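Local atomic coordinates of Sts-2 protein (Mus musculus, PDB entry 3D4I), a protein that probably promotes accumulation of activated receptors, such as T-cell receptors, at the cell surface and carries a 2H-phosphatase domain with acid-dependent phosphatase activity. Residues 29-40 / 56-64. Residues are numbered along the deposited sequence; the frame is centred on the assembly and turned at random. Where two conformers were deposited one is given.
Sequences WLQQCTTADGKY and NGIKDFEND
I58 of the 3-10 segment 58-61 packs against L30, T34, G38 and Y40 of segment 29-40. From its CB, the CG2 branch heads for the β turn T35-G38 and comes 4.0 Å from G38 O. The other branch starts anti to the backbone N (chi1 -156°), where CG1 lies 3.8 Å from L30 CD1, and runs on extended to CD1. That terminal methyl sits 3.6 Å from T34 OG1 and 3.9 Å from Y40 CB, near the plane of the Y40 ring at its edge. T34 OG1 donates its proton to L30 O (2.6 Å), tilted 34° from the carbonyl plane, so the hydroxyl I58 touches is already engaged. The side chains of L30 and I58 lie alongside each other, running opposite ways; L30 CD2 lies over the 3-10 backbone, 3.7 Å from E62 N. Beyond it, the buried W29 turns its six-membered-ring edge to the F61 backbone, with CZ2 3.3 Å from F61 O in the ring plane and CH2 against F61 CB. L30 CB rests over one face of the indole, and V21 and D22 of helix 21-25 also touch W29. Cutting W29 back to an alanine removes the indole that F61 CB and L30 CB lean on, and would probably leave a gap between helix and 3-10 segment. This packing joins two parts of the excursion between strand 11-16 and helix 69-85 of the histidine phosphatase fold. Methyl groups and an indole edge set against backbone imply a junction held mainly by shape and apolar burial, with the T34-L30 hydrogen bond staying on its own side.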
loop_
_atom_site.group_PDB
_atom_site.type_symbol
_atom_site.label_atom_id
_atom_site.label_comp_id
_atom_site.label_asym_id
_atom_site.label_seq_id
_atom_site.Cartn_x
_atom_site.Cartn_y
_atom_site.Cartn_z
ATOM N N TRP A 29 2.927 -14.421 14.149
ATOM C CA TRP A 29 2.977 -14.318 12.669
ATOM C C TRP A 29 3.770 -15.472 12.020
ATOM O O TRP A 29 3.350 -16.007 11.010
ATOM C CB TRP A 29 3.529 -12.940 12.225
ATOM C CG TRP A 29 5.021 -12.851 12.362
ATOM C CD1 TRP A 29 5.723 -12.522 13.480
ATOM C CD2 TRP A 29 5.999 -13.170 11.354
ATOM N NE1 TRP A 29 7.064 -12.590 13.234
ATOM C CE2 TRP A 29 7.267 -12.989 11.938
ATOM C CE3 TRP A 29 5.918 -13.582 10.010
ATOM C CZ2 TRP A 29 8.456 -13.201 11.236
ATOM C CZ3 TRP A 29 7.102 -13.797 9.304
ATOM C CH2 TRP A 29 8.354 -13.605 9.920
ATOM N N LEU A 30 4.915 -15.844 12.586
ATOM C CA LEU A 30 5.770 -16.869 11.950
ATOM C C LEU A 30 5.113 -18.255 11.902
ATOM O O LEU A 30 5.217 -18.970 10.896
ATOM C CB LEU A 30 7.182 -16.899 12.547
ATOM C CG LEU A 30 8.209 -17.860 11.918
ATOM C CD1 LEU A 30 8.369 -17.559 10.426
ATOM C CD2 LEU A 30 9.561 -17.771 12.647
ATOM N N GLN A 31 4.411 -18.614 12.971
ATOM C CA GLN A 31 3.659 -19.878 13.012
ATOM C C GLN A 31 2.467 -19.858 12.059
ATOM O O GLN A 31 2.106 -20.890 11.529
ATOM C CB GLN A 31 3.208 -20.235 14.440
ATOM C CG GLN A 31 4.351 -20.594 15.392
ATOM C CD GLN A 31 5.192 -19.408 15.764
ATOM O OE1 GLN A 31 4.667 -18.367 16.131
ATOM N NE2 GLN A 31 6.501 -19.539 15.637
ATOM N N GLN A 32 1.876 -18.681 11.821
ATOM C CA GLN A 32 0.796 -18.537 10.831
ATOM C C GLN A 32 1.222 -18.895 9.410
ATOM O O GLN A 32 0.413 -19.384 8.620
ATOM C CB GLN A 32 0.222 -17.100 10.830
ATOM C CG GLN A 32 -0.412 -16.710 12.175
ATOM C CD GLN A 32 -0.765 -15.236 12.257
ATOM O OE1 GLN A 32 -1.214 -14.645 11.288
ATOM N NE2 GLN A 32 -0.577 -14.653 13.420
ATOM N N CYS A 33 2.473 -18.621 9.080
ATOM C CA CYS A 33 2.929 -18.711 7.693
ATOM C C CYS A 33 3.923 -19.847 7.462
ATOM O O CYS A 33 4.622 -19.848 6.460
ATOM C CB CYS A 33 3.508 -17.356 7.224
ATOM S SG CYS A 33 5.059 -16.824 8.000
ATOM N N THR A 34 3.930 -20.821 8.386
ATOM C CA THR A 34 4.796 -22.006 8.326
ATOM C C THR A 34 3.911 -23.233 8.145
ATOM O O THR A 34 3.016 -23.479 8.950
ATOM C CB THR A 34 5.638 -22.146 9.643
ATOM O OG1 THR A 34 6.432 -20.970 9.834
ATOM C CG2 THR A 34 6.575 -23.357 9.601
ATOM N N THR A 35 4.145 -23.994 7.077
ATOM C CA THR A 35 3.329 -25.185 6.811
ATOM C C THR A 35 3.703 -26.300 7.777
ATOM O O THR A 35 4.733 -26.228 8.442
ATOM C CB THR A 35 3.504 -25.704 5.367
ATOM O OG1 THR A 35 4.829 -26.229 5.209
ATOM C CG2 THR A 35 3.283 -24.602 4.354
ATOM N N ALA A 36 2.891 -27.358 7.816
ATOM C CA ALA A 36 3.198 -28.521 8.667
ATOM C C ALA A 36 4.600 -29.107 8.395
ATOM O O ALA A 36 5.244 -29.649 9.304
ATOM C CB ALA A 36 2.106 -29.605 8.540
ATOM N N ASP A 37 5.070 -28.964 7.155
ATOM C CA ASP A 37 6.411 -29.419 6.766
ATOM C C ASP A 37 7.510 -28.341 6.840
ATOM O O ASP A 37 8.626 -28.531 6.328
ATOM C CB ASP A 37 6.375 -30.086 5.373
ATOM C CG ASP A 37 5.680 -29.233 4.321
ATOM O OD1 ASP A 37 4.485 -28.875 4.516
ATOM O OD2 ASP A 37 6.322 -28.936 3.280
ATOM N N GLY A 38 7.191 -27.201 7.457
ATOM C CA GLY A 38 8.199 -26.182 7.767
ATOM C C GLY A 38 8.511 -25.178 6.672
ATOM O O GLY A 38 9.506 -24.454 6.745
ATOM N N LYS A 39 7.666 -25.126 5.653
ATOM C CA LYS A 39 7.911 -24.239 4.529
ATOM C C LYS A 39 7.096 -22.951 4.669
ATOM O O LYS A 39 6.032 -22.947 5.303
ATOM C CB LYS A 39 7.542 -24.933 3.222
ATOM C CG LYS A 39 8.382 -26.195 2.913
ATOM C CD LYS A 39 9.751 -25.875 2.276
ATOM C CE LYS A 39 9.635 -25.307 0.839
ATOM N NZ LYS A 39 10.927 -25.437 0.047
ATOM N N TYR A 40 7.595 -21.880 4.060
ATOM C CA TYR A 40 6.870 -20.602 4.046
ATOM C C TYR A 40 5.678 -20.639 3.082
ATOM O O TYR A 40 5.794 -21.121 1.968
ATOM C CB TYR A 40 7.805 -19.450 3.680
ATOM C CG TYR A 40 7.123 -18.080 3.581
ATOM C CD1 TYR A 40 6.772 -17.378 4.730
ATOM C CD2 TYR A 40 6.854 -17.493 2.339
ATOM C CE1 TYR A 40 6.150 -16.147 4.656
ATOM C CE2 TYR A 40 6.219 -16.233 2.254
ATOM C CZ TYR A 40 5.882 -15.583 3.423
ATOM O OH TYR A 40 5.280 -14.351 3.382
ATOM N N ASN A 56 20.031 -21.016 9.095
ATOM C CA ASN A 56 19.170 -21.714 10.064
ATOM C C ASN A 56 17.690 -21.785 9.642
ATOM O O ASN A 56 16.793 -21.920 10.486
ATOM C CB ASN A 56 19.320 -21.145 11.498
ATOM C CG ASN A 56 20.732 -20.600 11.800
ATOM O OD1 ASN A 56 20.881 -19.657 12.586
ATOM N ND2 ASN A 56 21.760 -21.190 11.185
ATOM N N GLY A 57 17.445 -21.694 8.334
ATOM C CA GLY A 57 16.088 -21.776 7.785
ATOM C C GLY A 57 15.160 -20.639 8.195
ATOM O O GLY A 57 15.610 -19.552 8.564
ATOM N N ILE A 58 13.859 -20.924 8.144
ATOM C CA ILE A 58 12.772 -19.976 8.439
ATOM C C ILE A 58 12.758 -19.439 9.884
ATOM O O ILE A 58 12.242 -18.350 10.139
ATOM C CB ILE A 58 11.395 -20.648 8.106
ATOM C CG1 ILE A 58 10.301 -19.622 7.821
ATOM C CG2 ILE A 58 10.983 -21.662 9.194
ATOM C CD1 ILE A 58 8.992 -20.250 7.337
ATOM N N LYS A 59 13.325 -20.204 10.818
ATOM C CA LYS A 59 13.216 -19.896 12.251
ATOM C C LYS A 59 13.900 -18.603 12.718
ATOM O O LYS A 59 13.529 -18.055 13.752
ATOM C CB LYS A 59 13.683 -21.083 13.114
ATOM C CG LYS A 59 12.550 -21.876 13.759
ATOM C CD LYS A 59 13.087 -22.850 14.818
ATOM C CE LYS A 59 12.200 -22.909 16.067
ATOM N NZ LYS A 59 12.359 -21.691 16.930
ATOM N N ASP A 60 14.886 -18.119 11.965
ATOM C CA ASP A 60 15.614 -16.903 12.354
ATOM C C ASP A 60 14.838 -15.599 12.137
ATOM O O ASP A 60 15.202 -14.550 12.678
ATOM C CB ASP A 60 16.968 -16.846 11.642
ATOM C CG ASP A 60 17.968 -17.860 12.184
ATOM O OD1 ASP A 60 17.693 -18.516 13.217
ATOM O OD2 ASP A 60 19.046 -18.001 11.557
ATOM N N PHE A 61 13.762 -15.663 11.352
ATOM C CA PHE A 61 12.885 -14.511 11.143
ATOM C C PHE A 61 12.078 -14.146 12.388
ATOM O O PHE A 61 11.558 -13.035 12.490
ATOM C CB PHE A 61 11.954 -14.763 9.966
ATOM C CG PHE A 61 12.654 -14.817 8.642
ATOM C CD1 PHE A 61 12.958 -13.644 7.947
ATOM C CD2 PHE A 61 12.997 -16.045 8.071
ATOM C CE1 PHE A 61 13.600 -13.698 6.718
ATOM C CE2 PHE A 61 13.638 -16.102 6.824
ATOM C CZ PHE A 61 13.936 -14.938 6.149
ATOM N N GLU A 62 12.001 -15.088 13.328
ATOM C CA GLU A 62 11.346 -14.917 14.637
ATOM C C GLU A 62 11.481 -13.464 15.123
ATOM O O GLU A 62 10.477 -12.780 15.322
ATOM C CB GLU A 62 11.943 -15.932 15.649
ATOM C CG GLU A 62 11.702 -15.618 17.131
ATOM C CD GLU A 62 12.367 -16.606 18.088
ATOM O OE1 GLU A 62 13.501 -17.068 17.825
ATOM O OE2 GLU A 62 11.756 -16.903 19.134
ATOM N N ASN A 63 12.717 -12.988 15.252
ATOM C CA ASN A 63 13.009 -11.665 15.840
ATOM C C ASN A 63 13.413 -10.590 14.841
ATOM O O ASN A 63 13.848 -9.494 15.240
ATOM C CB ASN A 63 14.118 -11.793 16.896
ATOM C CG ASN A 63 13.683 -12.615 18.096
ATOM O OD1 ASN A 63 12.542 -12.495 18.575
ATOM N ND2 ASN A 63 14.579 -13.462 18.579
ATOM N N ASP A 64 13.280 -10.905 13.557
ATOM C CA ASP A 64 13.787 -10.049 12.489
ATOM C C ASP A 64 12.793 -10.128 11.343
ATOM O O ASP A 64 13.104 -10.634 10.280
ATOM C CB ASP A 64 15.192 -10.504 12.063
ATOM C CG ASP A 64 15.853 -9.554 11.058
ATOM O OD1 ASP A 64 15.618 -8.312 11.103
ATOM O OD2 ASP A 64 16.616 -10.059 10.219
#